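Local coordinates for protein Non-sulfated chondroitin lyase E66 (Autographa californica nucleopolyhedrovirus, PDB 3VSN) that cleaves non-sulfated chondroitin as a lyase of the occlusion-derived virus envelope, is essential for oral infectivity and may digest the chondroitin sulfate barrier of the host peritrophic matrix, at residues Gln32-Trp37 with Ile151-Asn156; Gly112-Cys117 with Thr158-Glu163; Ser43-Gln48 with Ser258-Ala263; Ile86-Arg91 with Asp97-Asn102. All blocks are in the same frame, centred on the assembly; numbering follows the deposited sequence. Where two conformers were deposited one is given.

How the contacts relate
The chain starts with helix 29-48, which enters two contacts: its first half meets the end of helix 138-154 in contact 1, and its last turns meet residues 258-263 in contact 3, the longest closure of the four. Contact 4 is the shortest, folding the loop after helix 75-93 back on that helix; it lies within the spans of both contacts 1 and 3. Contact 2 joins helix 103-119 to helix 161-175, crossing contact 1 along the chain and falling wholly within contact 3. Contacts 1 and 3 cross as well. Tyr-161 ties contact 1 to contact 2, and Phe-46 packs contact 3 on contact 4, all within the alpha-helical part of the lyase.

Contact 1. Residues Gln32-Trp37 with Ile151-Asn156; sequences QNFERW and ITIVLN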
loop_
_atom_site.group_PDB
_atom_site.type_symbol
_atom_site.label_atom_id
_atom_site.label_comp_id
_atom_site.label_asym_id
_atom_site.label_seq_id
_atom_site.Cartn_x
_atom_site.Cartn_y
_atom_site.Cartn_z
ATOM N N GLN A 32 26.535 11.362 -22.758
ATOM C CA GLN A 32 26.526 12.660 -22.088
ATOM C C GLN A 32 25.108 13.097 -21.695
ATOM O O GLN A 32 24.908 13.645 -20.610
ATOM C CB GLN A 32 27.235 13.718 -22.936
ATOM C CG GLN A 32 28.739 13.492 -23.016
ATOM C CD GLN A 32 29.449 14.424 -23.980
ATOM O OE1 GLN A 32 28.824 15.080 -24.816
ATOM N NE2 GLN A 32 30.770 14.479 -23.870
ATOM N N ASN A 33 24.139 12.831 -22.568
ATOM C CA ASN A 33 22.733 13.114 -22.275
ATOM C C ASN A 33 22.190 12.276 -21.114
ATOM O O ASN A 33 21.442 12.787 -20.277
ATOM C CB ASN A 33 21.861 12.913 -23.519
ATOM C CG ASN A 33 22.140 13.934 -24.615
ATOM O OD1 ASN A 33 22.705 15.004 -24.371
ATOM N ND2 ASN A 33 21.735 13.603 -25.834
ATOM N N PHE A 34 22.559 10.995 -21.065
ATOM C CA PHE A 34 22.135 10.135 -19.957
ATOM C C PHE A 34 22.737 10.591 -18.635
ATOM O O PHE A 34 22.038 10.660 -17.624
ATOM C CB PHE A 34 22.464 8.656 -20.191
ATOM C CG PHE A 34 22.176 7.790 -18.991
ATOM C CD1 PHE A 34 20.861 7.532 -18.607
ATOM C CD2 PHE A 34 23.212 7.274 -18.215
ATOM C CE1 PHE A 34 20.583 6.761 -17.491
ATOM C CE2 PHE A 34 22.940 6.495 -17.099
ATOM C CZ PHE A 34 21.621 6.240 -16.737
ATOM N N GLU A 35 24.033 10.900 -18.646
ATOM C CA GLU A 35 24.712 11.368 -17.441
ATOM C C GLU A 35 24.119 12.681 -16.931
ATOM O O GLU A 35 23.994 12.875 -15.722
ATOM C CB GLU A 35 26.223 11.476 -17.662
ATOM C CG GLU A 35 26.914 10.118 -17.713
ATOM C CD GLU A 35 28.408 10.205 -17.965
ATOM O OE1 GLU A 35 28.940 11.332 -18.074
ATOM O OE2 GLU A 35 29.053 9.135 -18.056
ATOM N N ARG A 36 23.729 13.557 -17.856
ATOM C CA ARG A 36 23.055 14.812 -17.511
ATOM C C ARG A 36 21.687 14.555 -16.868
ATOM O O ARG A 36 21.355 15.141 -15.832
ATOM C CB ARG A 36 22.897 15.698 -18.756
ATOM C CG ARG A 36 22.367 17.095 -18.462
ATOM C CD ARG A 36 22.458 18.011 -19.679
ATOM N NE ARG A 36 23.846 18.287 -20.053
ATOM C CZ ARG A 36 24.450 17.793 -21.133
ATOM N NH1 ARG A 36 23.794 17.000 -21.973
ATOM N NH2 ARG A 36 25.716 18.100 -21.371
ATOM N N TRP A 37 20.907 13.676 -17.493
ATOM C CA TRP A 37 19.591 13.295 -16.986
ATOM C C TRP A 37 19.699 12.658 -15.621
ATOM O O TRP A 37 18.899 12.955 -14.729
ATOM C CB TRP A 37 18.894 12.386 -17.992
ATOM C CG TRP A 37 17.601 11.771 -17.513
ATOM C CD1 TRP A 37 16.307 12.271 -17.669
ATOM C CD2 TRP A 37 17.435 10.499 -16.799
ATOM N NE1 TRP A 37 15.385 11.421 -17.106
ATOM C CE2 TRP A 37 15.993 10.341 -16.568
ATOM C CE3 TRP A 37 18.305 9.514 -16.340
ATOM C CZ2 TRP A 37 15.472 9.240 -15.904
ATOM C CZ3 TRP A 37 17.765 8.405 -15.672
ATOM C CH2 TRP A 37 16.382 8.274 -15.462
ATOM N N ILE A 151 28.919 6.923 -8.277
ATOM C CA ILE A 151 30.196 7.631 -8.135
ATOM C C ILE A 151 30.691 8.158 -9.486
ATOM O O ILE A 151 30.999 9.345 -9.615
ATOM C CB ILE A 151 31.271 6.767 -7.421
ATOM C CG1 ILE A 151 30.870 6.542 -5.959
ATOM C CG2 ILE A 151 32.638 7.443 -7.482
ATOM C CD1 ILE A 151 31.818 5.676 -5.149
ATOM N N THR A 152 30.730 7.283 -10.490
ATOM C CA THR A 152 31.184 7.654 -11.832
ATOM C C THR A 152 30.401 8.843 -12.416
ATOM O O THR A 152 31.001 9.794 -12.928
ATOM C CB THR A 152 31.144 6.450 -12.801
ATOM O OG1 THR A 152 31.974 5.399 -12.289
ATOM C CG2 THR A 152 31.638 6.845 -14.190
ATOM N N ILE A 153 29.075 8.797 -12.325
ATOM C CA ILE A 153 28.252 9.854 -12.917
ATOM C C ILE A 153 28.339 11.182 -12.157
ATOM O O ILE A 153 28.579 12.223 -12.774
ATOM C CB ILE A 153 26.787 9.417 -13.147
ATOM C CG1 ILE A 153 26.746 8.190 -14.060
ATOM C CG2 ILE A 153 25.975 10.560 -13.755
ATOM C CD1 ILE A 153 25.374 7.566 -14.234
ATOM N N VAL A 154 28.170 11.166 -10.836
ATOM C CA VAL A 154 28.192 12.439 -10.094
ATOM C C VAL A 154 29.547 13.155 -10.164
ATOM O O VAL A 154 29.614 14.376 -10.003
ATOM C CB VAL A 154 27.697 12.328 -8.626
ATOM C CG1 VAL A 154 26.308 11.701 -8.571
ATOM C CG2 VAL A 154 28.688 11.572 -7.743
ATOM N N LEU A 155 30.610 12.393 -10.421
ATOM C CA LEU A 155 31.956 12.950 -10.540
ATOM C C LEU A 155 32.361 13.219 -11.993
ATOM O O LEU A 155 33.536 13.476 -12.270
ATOM C CB LEU A 155 32.986 12.025 -9.865
ATOM C CG LEU A 155 32.894 11.783 -8.353
ATOM C CD1 LEU A 155 34.060 10.929 -7.875
ATOM C CD2 LEU A 155 32.841 13.091 -7.571
ATOM N N ASN A 156 31.392 13.183 -12.911
ATOM C CA ASN A 156 31.688 13.238 -14.348
ATOM C C ASN A 156 32.341 14.530 -14.862
ATOM O O ASN A 156 32.886 14.548 -15.961
ATOM C CB ASN A 156 30.465 12.853 -15.200
ATOM C CG ASN A 156 29.420 13.959 -15.288
ATOM O OD1 ASN A 156 29.398 14.891 -14.482
ATOM N ND2 ASN A 156 28.535 13.845 -16.268
#
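Glu-35 and Phe-34 meet Ile-153 and Asn-156 in a buried helix-to-helix-end contact of the N-terminal alpha/alpha toroid domain, away from the catalytic residues, where helix 29-48 packs on the last turn of helix 138-154 and the residues after it. Ile-153 supplies the apolar part: CG2 lies 4.0 Å from CB of Glu-35, while CD1 reaches CE2 of Phe-34 at 3.9 Å, crossing that side chain at about a right angle. The polar part is a single, nearly straight hydrogen bond, Asn-156 ND2 to Glu-35 OE1 (3.1 Å, 171°). The oxygen lies in the amide plane, but the N-H reaches it on the anti side and 34° out of the carboxylate plane. Asn-156 has its CG between backbone N and carbonyl carbon (chi1 76°), which swings the amide back toward Glu-35. The other carboxylate oxygen, OE2, bonds to the hydroxyls of Tyr-201 and Tyr-161, and Asn-156 OD1 to Lys-39. Helix 189-205 flanks the contact through Tyr-201, Met-204 and Leu-205, and helix 161-175 through Tyr-161.

Contact 2. Residues Gly112-Cys117 with Thr158-Glu163; sequences GLRIIC and TQHYDE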
loop_
_atom_site.group_PDB
_atom_site.type_symbol
_atom_site.label_atom_id
_atom_site.label_comp_id
_atom_site.label_asym_id
_atom_site.label_seq_id
_atom_site.Cartn_x
_atom_site.Cartn_y
_atom_site.Cartn_z
ATOM N N GLY A 112 37.040 5.909 -1.921
ATOM C CA GLY A 112 36.155 4.826 -1.494
ATOM C C GLY A 112 36.003 3.747 -2.549
ATOM O O GLY A 112 36.014 2.555 -2.230
ATOM N N LEU A 113 35.870 4.165 -3.806
ATOM C CA LEU A 113 35.752 3.230 -4.927
ATOM C C LEU A 113 37.047 2.441 -5.135
ATOM O O LEU A 113 37.006 1.228 -5.351
ATOM C CB LEU A 113 35.346 3.961 -6.215
ATOM C CG LEU A 113 34.914 3.107 -7.415
ATOM C CD1 LEU A 113 33.718 2.226 -7.072
ATOM C CD2 LEU A 113 34.597 3.997 -8.609
ATOM N N ARG A 114 38.184 3.136 -5.062
ATOM C CA ARG A 114 39.506 2.503 -5.131
ATOM C C ARG A 114 39.678 1.434 -4.056
ATOM O O ARG A 114 40.186 0.346 -4.339
ATOM C CB ARG A 114 40.620 3.543 -4.979
ATOM C CG ARG A 114 40.813 4.456 -6.175
ATOM C CD ARG A 114 41.802 5.559 -5.835
ATOM N NE ARG A 114 41.871 6.572 -6.885
ATOM C CZ ARG A 114 42.276 7.824 -6.695
ATOM N NH1 ARG A 114 42.647 8.231 -5.488
ATOM N NH2 ARG A 114 42.307 8.671 -7.714
ATOM N N ILE A 115 39.258 1.751 -2.829
ATOM C CA ILE A 115 39.361 0.815 -1.705
ATOM C C ILE A 115 38.558 -0.464 -1.977
ATOM O O ILE A 115 39.065 -1.570 -1.781
ATOM C CB ILE A 115 38.956 1.466 -0.358
ATOM C CG1 ILE A 115 39.965 2.552 0.041
ATOM C CG2 ILE A 115 38.878 0.423 0.747
ATOM C CD1 ILE A 115 39.468 3.513 1.105
ATOM N N ILE A 116 37.323 -0.308 -2.453
ATOM C CA ILE A 116 36.478 -1.454 -2.808
ATOM C C ILE A 116 37.105 -2.310 -3.916
ATOM O O ILE A 116 37.139 -3.538 -3.814
ATOM C CB ILE A 116 35.046 -1.016 -3.208
ATOM C CG1 ILE A 116 34.320 -0.415 -2.001
ATOM C CG2 ILE A 116 34.249 -2.193 -3.759
ATOM C CD1 ILE A 116 33.036 0.312 -2.349
ATOM N N CYS A 117 37.611 -1.654 -4.960
ATOM C CA CYS A 117 38.241 -2.350 -6.085
ATOM C C CYS A 117 39.456 -3.178 -5.668
ATOM O O CYS A 117 39.689 -4.256 -6.215
ATOM C CB CYS A 117 38.613 -1.363 -7.192
ATOM S SG CYS A 117 37.174 -0.727 -8.078
ATOM N N THR A 158 34.665 16.127 -12.915
ATOM C CA THR A 158 35.889 16.221 -12.122
ATOM C C THR A 158 37.052 15.478 -12.795
ATOM O O THR A 158 36.871 14.805 -13.817
ATOM C CB THR A 158 35.707 15.621 -10.711
ATOM O OG1 THR A 158 35.675 14.189 -10.802
ATOM C CG2 THR A 158 34.426 16.131 -10.046
ATOM N N GLN A 159 38.231 15.594 -12.187
ATOM C CA GLN A 159 39.416 14.925 -12.720
ATOM C C GLN A 159 39.409 13.423 -12.414
ATOM O O GLN A 159 40.280 12.686 -12.878
ATOM C CB GLN A 159 40.700 15.598 -12.220
ATOM C CG GLN A 159 40.867 17.030 -12.709
ATOM C CD GLN A 159 40.743 17.151 -14.218
ATOM O OE1 GLN A 159 39.836 17.812 -14.730
ATOM N NE2 GLN A 159 41.653 16.508 -14.940
ATOM N N HIS A 160 38.399 12.971 -11.673
ATOM C CA HIS A 160 38.268 11.560 -11.299
ATOM C C HIS A 160 37.432 10.745 -12.250
ATOM O O HIS A 160 37.411 9.516 -12.154
ATOM C CB HIS A 160 37.701 11.427 -9.886
ATOM C CG HIS A 160 38.389 12.296 -8.860
ATOM N ND1 HIS A 160 39.681 12.136 -8.521
ATOM C CD2 HIS A 160 37.906 13.351 -8.086
ATOM C CE1 HIS A 160 40.014 13.045 -7.583
ATOM N NE2 HIS A 160 38.927 13.787 -7.318
ATOM N N TYR A 161 36.739 11.409 -13.177
ATOM C CA TYR A 161 35.775 10.735 -14.057
ATOM C C TYR A 161 36.370 9.584 -14.862
ATOM O O TYR A 161 35.860 8.463 -14.803
ATOM C CB TYR A 161 35.079 11.724 -14.998
ATOM C CG TYR A 161 34.150 11.064 -16.001
ATOM C CD1 TYR A 161 33.009 10.372 -15.583
ATOM C CD2 TYR A 161 34.411 11.131 -17.370
ATOM C CE1 TYR A 161 32.156 9.770 -16.495
ATOM C CE2 TYR A 161 33.564 10.532 -18.291
ATOM C CZ TYR A 161 32.437 9.852 -17.847
ATOM O OH TYR A 161 31.592 9.257 -18.756
ATOM N N ASP A 162 37.442 9.859 -15.604
ATOM C CA ASP A 162 38.055 8.839 -16.457
ATOM C C ASP A 162 38.478 7.595 -15.669
ATOM O O ASP A 162 38.276 6.475 -16.136
ATOM C CB ASP A 162 39.219 9.417 -17.272
ATOM C CG ASP A 162 38.751 10.301 -18.423
ATOM O OD1 ASP A 162 37.570 10.213 -18.829
ATOM O OD2 ASP A 162 39.574 11.090 -18.933
ATOM N N GLU A 163 39.032 7.786 -14.473
ATOM C CA GLU A 163 39.374 6.648 -13.613
ATOM C C GLU A 163 38.130 5.886 -13.134
ATOM O O GLU A 163 38.100 4.649 -13.177
ATOM C CB GLU A 163 40.223 7.073 -12.410
ATOM C CG GLU A 163 40.621 5.898 -11.519
ATOM C CD GLU A 163 41.394 6.304 -10.278
ATOM O OE1 GLU A 163 41.728 7.498 -10.126
ATOM O OE2 GLU A 163 41.666 5.416 -9.446
#
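Arg-114 and Glu-163 form a side-on, two-pronged salt bridge. NE of Arg-114 donates to OE2 of Glu-163 at 2.8 Å, and NH2 of Arg-114 donates to OE1 of Glu-163 at 2.7 Å. Both oxygens are met on their syn sides, and the two flat groups are only 17° from coplanar; the carboxylate sits at the guanidinium edge. Two bonds of this kind fix the rotation of both groups. The side chains themselves cross at about a right angle. Both are extended, Glu-163 with CG anti to its backbone N (chi1 -179°), and together they span the gap between backbones whose nearest CA atoms, those of Arg-114 and Glu-163, are 9.4 Å apart. Next to the bridge, His-160 brings ND1 to 4.4 Å from NH2 of Arg-114. That histidine sits in a type I turn from Thr-158 to Tyr-161, where OG1 of Thr-158 accepts from N of His-160 at 3.1 Å, a capping bond. Deeper in, Leu-113 and Cys-117 pack on Phe-148 of helix 138-154, and Tyr-161 on Thr-152 of the same helix. This is a surface salt bridge between helices 103-119 and 161-175 of the alpha/alpha toroid, in the family 8 lyase N-terminal helical domain, away from the catalytic residues.

Contact 3. Residues Ser43-Gln48 with Ser258-Ala263; sequences SYSFSQ and SYFTFA
Gln-48 reaches across to Phe-260 and Tyr-259, and its side chain can be followed outward from the backbone. CB lies 3.8 Å from CB of Phe-260, the apolar start of the contact. CG stands anti to the carbonyl carbon (chi1 -65°) and the chain runs on extended, delivering the amide to Tyr-259. There CD is near the CD1-CE1 side of the tyrosine ring, and NE2 comes up to its edge, 3.9 Å from CE1 of Tyr-259, with amide and ring planes 78° apart. The donor end is satisfied elsewhere: NE2 bonds to O of Asn-311. OE1 lies 3.7 Å from CA of Phe-260 and accepts from two waters. Water 1 donates hydrogen bonds to OE1 of Gln-48 (2.8 Å) and to O of Phe-260 (2.6 Å), while accepting from OG of Ser-45, a hydroxyl that also bonds to Tyr-264. Water 3 links OE1 of Gln-48 to O of Tyr-259 and N of Ala-263. Water 2 joins the backbones, from O of Gln-48 to N of Phe-260. Tyr-259, stacked on Phe-312, has its side chain about 9 Å from that of Tyr-254, the catalytic proton donor. This is a buried, water-mediated joint between helix 29-48 and the residues leading into helix 262-269, in the alpha/alpha toroid domain, near the active site but not part of it.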
loop_
_atom_site.group_PDB
_atom_site.type_symbol
_atom_site.label_atom_id
_atom_site.label_comp_id
_atom_site.label_asym_id
_atom_site.label_seq_id
_atom_site.Cartn_x
_atom_site.Cartn_y
_atom_site.Cartn_z
ATOM N N SER A 43 18.354 13.315 -6.984
ATOM C CA SER A 43 17.650 13.545 -5.721
ATOM C C SER A 43 16.238 12.960 -5.761
ATOM O O SER A 43 15.823 12.258 -4.841
ATOM C CB SER A 43 17.619 15.034 -5.368
ATOM O OG SER A 43 18.880 15.449 -4.875
ATOM N N TYR A 44 15.522 13.230 -6.848
ATOM C CA TYR A 44 14.184 12.683 -7.057
ATOM C C TYR A 44 14.180 11.152 -7.087
ATOM O O TYR A 44 13.362 10.513 -6.418
ATOM C CB TYR A 44 13.588 13.252 -8.347
ATOM C CG TYR A 44 12.255 12.664 -8.729
ATOM C CD1 TYR A 44 11.088 13.058 -8.080
ATOM C CD2 TYR A 44 12.159 11.715 -9.748
ATOM C CE1 TYR A 44 9.865 12.520 -8.431
ATOM C CE2 TYR A 44 10.939 11.173 -10.105
ATOM C CZ TYR A 44 9.799 11.583 -9.445
ATOM O OH TYR A 44 8.590 11.043 -9.799
ATOM N N SER A 45 15.097 10.574 -7.861
ATOM C CA SER A 45 15.214 9.119 -7.981
ATOM C C SER A 45 15.517 8.466 -6.634
ATOM O O SER A 45 14.916 7.454 -6.275
ATOM C CB SER A 45 16.298 8.753 -8.996
ATOM O OG SER A 45 16.397 7.348 -9.140
ATOM N N PHE A 46 16.447 9.068 -5.898
ATOM C CA PHE A 46 16.838 8.613 -4.569
ATOM C C PHE A 46 15.644 8.620 -3.609
ATOM O O PHE A 46 15.511 7.724 -2.777
ATOM C CB PHE A 46 17.956 9.518 -4.047
ATOM C CG PHE A 46 18.739 8.946 -2.897
ATOM C CD1 PHE A 46 19.397 7.719 -3.010
ATOM C CD2 PHE A 46 18.867 9.665 -1.715
ATOM C CE1 PHE A 46 20.141 7.214 -1.952
ATOM C CE2 PHE A 46 19.612 9.167 -0.654
ATOM C CZ PHE A 46 20.249 7.940 -0.773
ATOM N N SER A 47 14.767 9.616 -3.746
ATOM C CA SER A 47 13.557 9.702 -2.914
ATOM C C SER A 47 12.577 8.549 -3.169
ATOM O O SER A 47 11.724 8.262 -2.330
ATOM C CB SER A 47 12.863 11.069 -3.067
ATOM O OG SER A 47 12.092 11.152 -4.257
ATOM N N GLN A 48 12.721 7.886 -4.315
ATOM C CA GLN A 48 11.893 6.734 -4.675
ATOM C C GLN A 48 12.516 5.401 -4.270
ATOM O O GLN A 48 11.815 4.393 -4.180
ATOM C CB GLN A 48 11.634 6.706 -6.182
ATOM C CG GLN A 48 10.822 7.874 -6.715
ATOM C CD GLN A 48 10.522 7.732 -8.195
ATOM O OE1 GLN A 48 11.243 7.046 -8.926
ATOM N NE2 GLN A 48 9.450 8.375 -8.645
ATOM N N SER A 258 11.442 -1.993 -6.331
ATOM C CA SER A 258 12.122 -1.762 -7.601
ATOM C C SER A 258 11.552 -0.592 -8.400
ATOM O O SER A 258 12.038 -0.290 -9.493
ATOM C CB SER A 258 12.166 -3.049 -8.433
ATOM O OG SER A 258 13.056 -3.991 -7.848
ATOM N N TYR A 259 10.560 0.098 -7.834
ATOM C CA TYR A 259 9.920 1.223 -8.528
ATOM C C TYR A 259 10.894 2.264 -9.089
ATOM O O TYR A 259 10.697 2.746 -10.207
ATOM C CB TYR A 259 8.869 1.917 -7.653
ATOM C CG TYR A 259 7.975 2.861 -8.430
ATOM C CD1 TYR A 259 8.343 4.194 -8.639
ATOM C CD2 TYR A 259 6.761 2.424 -8.960
ATOM C CE1 TYR A 259 7.531 5.059 -9.356
ATOM C CE2 TYR A 259 5.940 3.284 -9.676
ATOM C CZ TYR A 259 6.330 4.597 -9.870
ATOM O OH TYR A 259 5.520 5.451 -10.579
ATOM N N PHE A 260 11.926 2.616 -8.323
ATOM C CA PHE A 260 12.855 3.667 -8.743
ATOM C C PHE A 260 13.574 3.339 -10.061
ATOM O O PHE A 260 13.990 4.245 -10.779
ATOM C CB PHE A 260 13.861 4.010 -7.633
ATOM C CG PHE A 260 15.054 3.099 -7.586
ATOM C CD1 PHE A 260 14.969 1.854 -6.977
ATOM C CD2 PHE A 260 16.268 3.489 -8.148
ATOM C CE1 PHE A 260 16.071 1.009 -6.935
ATOM C CE2 PHE A 260 17.371 2.647 -8.111
ATOM C CZ PHE A 260 17.270 1.405 -7.503
ATOM N N THR A 261 13.708 2.049 -10.376
ATOM C CA THR A 261 14.368 1.629 -11.617
ATOM C C THR A 261 13.546 1.949 -12.868
ATOM O O THR A 261 14.105 2.073 -13.959
ATOM C CB THR A 261 14.703 0.118 -11.641
ATOM O OG1 THR A 261 13.496 -0.648 -11.764
ATOM C CG2 THR A 261 15.470 -0.308 -10.391
ATOM N N PHE A 262 12.227 2.082 -12.711
ATOM C CA PHE A 262 11.336 2.212 -13.867
ATOM C C PHE A 262 11.662 3.426 -14.731
ATOM O O PHE A 262 11.660 3.328 -15.959
ATOM C CB PHE A 262 9.853 2.227 -13.460
ATOM C CG PHE A 262 9.396 0.984 -12.734
ATOM C CD1 PHE A 262 10.076 -0.226 -12.862
ATOM C CD2 PHE A 262 8.253 1.023 -11.941
ATOM C CE1 PHE A 262 9.643 -1.360 -12.189
ATOM C CE2 PHE A 262 7.812 -0.110 -11.273
ATOM C CZ PHE A 262 8.507 -1.301 -11.396
ATOM N N ALA A 263 11.956 4.555 -14.083
ATOM C CA ALA A 263 12.332 5.791 -14.780
ATOM C C ALA A 263 13.578 5.615 -15.655
ATOM O O ALA A 263 13.684 6.231 -16.718
ATOM C CB ALA A 263 12.537 6.924 -13.785
HETATM O O HOH W 1 13.762 6.812 -10.209
HETATM O O HOH W 2 11.999 1.907 -5.329
HETATM O O HOH W 3 10.819 5.263 -11.306
#

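Contact 4. Residues Ile86-Arg91 with Asp97-Asn102; sequences IGYCVR and DTLYQN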
loop_
_atom_site.group_PDB
_atom_site.type_symbol
_atom_site.label_atom_id
_atom_site.label_comp_id
_atom_site.label_asym_id
_atom_site.label_seq_id
_atom_site.Cartn_x
_atom_site.Cartn_y
_atom_site.Cartn_z
ATOM N N ILE A 86 26.677 5.806 -1.798
ATOM C CA ILE A 86 25.606 6.297 -2.670
ATOM C C ILE A 86 24.940 7.530 -2.050
ATOM O O ILE A 86 24.706 8.523 -2.739
ATOM C CB ILE A 86 24.572 5.195 -3.003
ATOM C CG1 ILE A 86 25.224 4.099 -3.860
ATOM C CG2 ILE A 86 23.357 5.786 -3.723
ATOM C CD1 ILE A 86 24.444 2.801 -3.919
ATOM N N GLY A 87 24.666 7.473 -0.746
ATOM C CA GLY A 87 24.109 8.622 -0.023
ATOM C C GLY A 87 24.972 9.872 -0.138
ATOM O O GLY A 87 24.456 10.987 -0.279
ATOM N N TYR A 88 26.290 9.683 -0.076
ATOM C CA TYR A 88 27.238 10.787 -0.236
ATOM C C TYR A 88 27.286 11.326 -1.671
ATOM O O TYR A 88 27.503 12.521 -1.872
ATOM C CB TYR A 88 28.640 10.384 0.237
ATOM C CG TYR A 88 28.925 10.695 1.696
ATOM C CD1 TYR A 88 29.130 9.672 2.621
ATOM C CD2 TYR A 88 28.990 12.016 2.149
ATOM C CE1 TYR A 88 29.395 9.953 3.953
ATOM C CE2 TYR A 88 29.253 12.307 3.480
ATOM C CZ TYR A 88 29.453 11.273 4.374
ATOM O OH TYR A 88 29.719 11.555 5.695
ATOM N N CYS A 89 27.084 10.451 -2.657
ATOM C CA CYS A 89 26.956 10.882 -4.053
ATOM C C CYS A 89 25.794 11.848 -4.224
ATOM O O CYS A 89 25.924 12.872 -4.895
ATOM C CB CYS A 89 26.761 9.689 -4.990
ATOM S SG CYS A 89 28.239 8.685 -5.226
ATOM N N VAL A 90 24.662 11.516 -3.607
ATOM C CA VAL A 90 23.463 12.353 -3.672
ATOM C C VAL A 90 23.722 13.715 -3.015
ATOM O O VAL A 90 23.327 14.755 -3.552
ATOM C CB VAL A 90 22.234 11.637 -3.055
ATOM C CG1 VAL A 90 20.997 12.531 -3.081
ATOM C CG2 VAL A 90 21.952 10.331 -3.791
ATOM N N ARG A 91 24.408 13.703 -1.872
ATOM C CA ARG A 91 24.820 14.932 -1.180
ATOM C C ARG A 91 25.750 15.784 -2.042
ATOM O O ARG A 91 25.579 17.002 -2.139
ATOM C CB ARG A 91 25.508 14.614 0.151
ATOM C CG ARG A 91 24.599 14.038 1.226
ATOM C CD ARG A 91 25.253 14.126 2.598
ATOM N NE ARG A 91 25.455 15.516 3.002
ATOM C CZ ARG A 91 26.078 15.907 4.110
ATOM N NH1 ARG A 91 26.581 15.015 4.957
ATOM N NH2 ARG A 91 26.204 17.201 4.370
ATOM N N ASP A 97 22.779 21.120 -0.589
ATOM C CA ASP A 97 23.605 20.466 0.431
ATOM C C ASP A 97 24.857 21.286 0.715
ATOM O O ASP A 97 25.438 21.881 -0.193
ATOM C CB ASP A 97 23.996 19.048 -0.008
ATOM C CG ASP A 97 24.477 18.179 1.150
ATOM O OD1 ASP A 97 25.599 18.398 1.658
ATOM O OD2 ASP A 97 23.736 17.252 1.541
ATOM N N THR A 98 25.276 21.304 1.976
ATOM C CA THR A 98 26.493 22.016 2.370
ATOM C C THR A 98 27.759 21.453 1.695
ATOM O O THR A 98 28.758 22.160 1.555
ATOM C CB THR A 98 26.648 22.073 3.911
ATOM O OG1 THR A 98 27.785 22.876 4.254
ATOM C CG2 THR A 98 26.805 20.679 4.514
ATOM N N LEU A 99 27.698 20.192 1.262
ATOM C CA LEU A 99 28.834 19.524 0.614
ATOM C C LEU A 99 28.698 19.447 -0.910
ATOM O O LEU A 99 29.390 18.662 -1.567
ATOM C CB LEU A 99 29.042 18.120 1.201
ATOM C CG LEU A 99 29.386 17.979 2.689
ATOM C CD1 LEU A 99 29.473 16.510 3.073
ATOM C CD2 LEU A 99 30.682 18.703 3.040
ATOM N N TYR A 100 27.813 20.269 -1.466
ATOM C CA TYR A 100 27.592 20.332 -2.910
ATOM C C TYR A 100 28.878 20.663 -3.661
ATOM O O TYR A 100 29.492 21.700 -3.416
ATOM C CB TYR A 100 26.517 21.371 -3.229
ATOM C CG TYR A 100 26.227 21.548 -4.701
ATOM C CD1 TYR A 100 25.778 20.480 -5.479
ATOM C CD2 TYR A 100 26.386 22.789 -5.314
ATOM C CE1 TYR A 100 25.501 20.643 -6.826
ATOM C CE2 TYR A 100 26.111 22.963 -6.660
ATOM C CZ TYR A 100 25.668 21.889 -7.410
ATOM O OH TYR A 100 25.400 22.062 -8.747
ATOM N N GLN A 101 29.279 19.762 -4.561
ATOM C CA GLN A 101 30.488 19.913 -5.389
ATOM C C GLN A 101 31.778 20.094 -4.582
ATOM O O GLN A 101 32.779 20.598 -5.097
ATOM C CB GLN A 101 30.330 21.050 -6.412
ATOM C CG GLN A 101 29.064 20.982 -7.252
ATOM C CD GLN A 101 28.980 19.727 -8.100
ATOM O OE1 GLN A 101 28.298 18.762 -7.740
ATOM N NE2 GLN A 101 29.674 19.732 -9.230
ATOM N N ASN A 102 31.747 19.671 -3.322
ATOM C CA ASN A 102 32.889 19.791 -2.424
ATOM C C ASN A 102 34.042 18.867 -2.851
ATOM O O ASN A 102 33.869 17.645 -2.907
ATOM C CB ASN A 102 32.443 19.513 -0.986
ATOM C CG ASN A 102 33.557 19.695 0.017
ATOM O OD1 ASN A 102 34.438 18.848 0.130
ATOM N ND2 ASN A 102 33.514 20.794 0.766
#
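Arg-91 and Asp-97 cross at about a right angle, and their flat ends are turned 47° from each other, yet the guanidinium still grips the carboxylate side-on. NE of Arg-91 donates to OD2 of Asp-97 at 2.8 Å, and NH2 of Arg-91 to OD1 of Asp-97 at 3.0 Å, both on the syn side; a weak bond from NE to OD1 is added. With the planes twisted, each oxygen sits a little off the guanidinium plane and neither N-H bond is straight. A bend at the third torsion of Arg-91 (chi3 64°) turns the head off the line of the stem and toward the loop. Leu-99 lies against the flat side: CD1 sits 3.5 Å above one face of the guanidinium, offset toward its rim, and the same methyl touches the ring edge of Tyr-88, 4.2 Å from CE2. At the guanidinium edge lies CG2 of Thr-98. OD1 of Asp-97 also takes the backbone N of Leu-99 (2.8 Å) on its anti lone pair, an Asx turn. NH1 of Arg-91 bonds to O of Pro-56. In the N-terminal alpha-helical domain, the loop between helices 75-93 and 103-119 thus folds back on the former, and Asp-97 both pairs with its arginine and opens a type I beta turn to Tyr-100. The positive charge of Arg-91 and the N-H of Leu-99 would probably favour an ionised Asp-97.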